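Local atomic coordinates of probable glutathione S-transferase 5 (Caenorhabditis elegans, PDB entry 1ZL9), a protein that conjugates reduced glutathione to a wide range of exogenous and endogenous hydrophobic electrophiles, and may help detoxify reactive oxygen species during bacterial infection. Residues 92-97 / 155-160. Residues are numbered along the deposited sequence; the frame is centred on the assembly and turned at random.
Sequences SLADQY and LTWIDL
The indole of Trp-157 meets Ala-94 through the far end of its six-membered ring: CH2 stands 3.7 Å from Ala-94 CB, and the methyl approaches obliquely to the ring plane. A chi1 of 72°, which sets CG between the backbone N and the carbonyl carbon, starts the indole on this course, although its CB is not aimed at helix 84-112. The His-67 ring meets the indole, side chains of helices 16-25 and 66-76 pack against it, and NE1 is hydrogen-bonded to Asn-80 OD1. The second flat group, the phenol of Tyr-97, is touched more loosely and again obliquely, its CD2 lying 4.4 Å from Ile-158 CD1.

Ile-158 touches three residues of helix 84-112. Its CD1 lies 3.6 Å from Ala-94 CA, a close approach permitted by the small alanine where the backbones are nearest. CG1, anti to the backbone N, meets Leu-93 CD1 at 4.0 Å, the side chains crossing at about a right angle; Leu-93 also packs on Phe-134 and Leu-138 of helix 119-145.

Within 155-160, Thr-156 N donates to Asp-159 OD2 at 2.9 Å, nearly straight at 171°. Thr-156 is the N-cap, but only this leg of the Thr-X-X-Asp capping box known at this helix in GSTs is formed: Thr-156 OG1 lies 4.0 Å from Asp-159 N, too long for a hydrogen bond. Asp-159 OD1 accepts from Leu-150 N, tying the helix start to the preceding loop. The chemistry thus divides: apolar contact, with the burial that goes with it, joins the two helices inside the all-helical GST C-terminal domain, whereas polar bonds fix the start of helix 157-171.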
loop_
_atom_site.group_PDB
_atom_site.type_symbol
_atom_site.label_atom_id
_atom_site.label_comp_id
_atom_site.label_asym_id
_atom_site.label_seq_id
_atom_site.Cartn_x
_atom_site.Cartn_y
_atom_site.Cartn_z
ATOM N N SER A 92 -7.488 -3.197 3.272
ATOM C CA SER A 92 -6.741 -3.965 4.237
ATOM C C SER A 92 -6.204 -5.255 3.535
ATOM O O SER A 92 -5.062 -5.610 3.632
ATOM C CB SER A 92 -7.688 -4.289 5.405
ATOM O OG SER A 92 -7.018 -5.028 6.403
ATOM N N LEU A 93 -7.058 -5.942 2.811
ATOM C CA LEU A 93 -6.624 -7.197 2.152
ATOM C C LEU A 93 -5.619 -6.942 1.057
ATOM O O LEU A 93 -4.721 -7.754 0.817
ATOM C CB LEU A 93 -7.823 -7.869 1.521
ATOM C CG LEU A 93 -7.977 -9.390 1.555
ATOM C CD1 LEU A 93 -8.878 -9.962 0.435
ATOM C CD2 LEU A 93 -6.818 -10.252 1.935
ATOM N N ALA A 94 -5.790 -5.836 0.345
ATOM C CA ALA A 94 -4.923 -5.504 -0.792
ATOM C C ALA A 94 -3.528 -5.179 -0.221
ATOM O O ALA A 94 -2.496 -5.540 -0.792
ATOM C CB ALA A 94 -5.491 -4.304 -1.577
ATOM N N ASP A 95 -3.485 -4.530 0.922
ATOM C CA ASP A 95 -2.212 -4.255 1.589
ATOM C C ASP A 95 -1.572 -5.507 2.154
ATOM O O ASP A 95 -0.338 -5.625 2.152
ATOM C CB ASP A 95 -2.391 -3.206 2.677
ATOM C CG ASP A 95 -2.445 -1.782 2.087
ATOM O OD1 ASP A 95 -2.554 -1.644 0.828
ATOM O OD2 ASP A 95 -2.336 -0.760 2.809
ATOM N N GLN A 96 -2.372 -6.453 2.654
ATOM C CA GLN A 96 -1.785 -7.720 3.076
ATOM C C GLN A 96 -1.236 -8.470 1.846
ATOM O O GLN A 96 -0.287 -9.191 1.922
ATOM C CB GLN A 96 -2.813 -8.598 3.818
ATOM C CG GLN A 96 -2.234 -9.829 4.472
ATOM C CD GLN A 96 -1.253 -9.573 5.545
ATOM O OE1 GLN A 96 -0.378 -10.427 5.800
ATOM N NE2 GLN A 96 -1.371 -8.470 6.212
ATOM N N TYR A 97 -1.917 -8.348 0.715
ATOM C CA TYR A 97 -1.449 -8.885 -0.552
ATOM C C TYR A 97 -0.085 -8.295 -0.991
ATOM O O TYR A 97 0.798 -8.997 -1.480
ATOM C CB TYR A 97 -2.535 -8.627 -1.619
ATOM C CG TYR A 97 -2.152 -9.085 -2.999
ATOM C CD1 TYR A 97 -1.709 -10.380 -3.220
ATOM C CD2 TYR A 97 -2.354 -8.281 -4.107
ATOM C CE1 TYR A 97 -1.348 -10.813 -4.460
ATOM C CE2 TYR A 97 -2.027 -8.765 -5.444
ATOM C CZ TYR A 97 -1.525 -10.052 -5.567
ATOM O OH TYR A 97 -1.165 -10.620 -6.802
ATOM N N LEU A 155 -18.568 -8.077 -6.545
ATOM C CA LEU A 155 -17.211 -7.960 -7.046
ATOM C C LEU A 155 -16.556 -6.707 -6.554
ATOM O O LEU A 155 -17.138 -5.620 -6.598
ATOM C CB LEU A 155 -17.268 -7.943 -8.576
ATOM C CG LEU A 155 -15.918 -7.844 -9.270
ATOM C CD1 LEU A 155 -15.237 -9.164 -9.131
ATOM C CD2 LEU A 155 -16.131 -7.509 -10.728
ATOM N N THR A 156 -15.307 -6.842 -6.094
ATOM C CA THR A 156 -14.426 -5.698 -5.921
ATOM C C THR A 156 -13.115 -5.981 -6.663
ATOM O O THR A 156 -12.836 -7.114 -7.084
ATOM C CB THR A 156 -14.121 -5.391 -4.468
ATOM O OG1 THR A 156 -13.492 -6.500 -3.829
ATOM C CG2 THR A 156 -15.356 -5.095 -3.692
ATOM N N TRP A 157 -12.297 -4.949 -6.812
ATOM C CA TRP A 157 -11.029 -5.109 -7.559
ATOM C C TRP A 157 -10.056 -6.100 -6.911
ATOM O O TRP A 157 -9.222 -6.688 -7.602
ATOM C CB TRP A 157 -10.393 -3.746 -7.799
ATOM C CG TRP A 157 -9.792 -3.034 -6.649
ATOM C CD1 TRP A 157 -10.356 -2.103 -5.881
ATOM C CD2 TRP A 157 -8.418 -3.140 -6.204
ATOM N NE1 TRP A 157 -9.459 -1.648 -4.932
ATOM C CE2 TRP A 157 -8.255 -2.269 -5.117
ATOM C CE3 TRP A 157 -7.328 -3.901 -6.617
ATOM C CZ2 TRP A 157 -7.017 -2.050 -4.496
ATOM C CZ3 TRP A 157 -6.142 -3.747 -5.974
ATOM C CH2 TRP A 157 -5.973 -2.797 -4.934
ATOM N N ILE A 158 -10.158 -6.324 -5.601
ATOM C CA ILE A 158 -9.256 -7.279 -4.983
ATOM C C ILE A 158 -9.637 -8.682 -5.428
ATOM O O ILE A 158 -8.761 -9.521 -5.543
ATOM C CB ILE A 158 -9.140 -7.078 -3.428
ATOM C CG1 ILE A 158 -7.950 -7.885 -2.860
ATOM C CG2 ILE A 158 -10.451 -7.468 -2.683
ATOM C CD1 ILE A 158 -6.572 -7.493 -3.340
ATOM N N ASP A 159 -10.921 -8.932 -5.730
ATOM C CA ASP A 159 -11.316 -10.204 -6.363
ATOM C C ASP A 159 -10.573 -10.397 -7.704
ATOM O O ASP A 159 -10.118 -11.482 -8.028
ATOM C CB ASP A 159 -12.781 -10.230 -6.653
ATOM C CG ASP A 159 -13.640 -10.337 -5.416
ATOM O OD1 ASP A 159 -13.448 -11.270 -4.564
ATOM O OD2 ASP A 159 -14.600 -9.553 -5.299
ATOM N N LEU A 160 -10.531 -9.333 -8.508
ATOM C CA LEU A 160 -9.873 -9.408 -9.801
ATOM C C LEU A 160 -8.400 -9.730 -9.635
ATOM O O LEU A 160 -7.870 -10.582 -10.375
ATOM C CB LEU A 160 -10.025 -8.090 -10.615
ATOM C CG LEU A 160 -11.470 -7.799 -11.010
ATOM C CD1 LEU A 160 -11.630 -6.395 -11.537
ATOM C CD2 LEU A 160 -12.056 -8.685 -12.052
#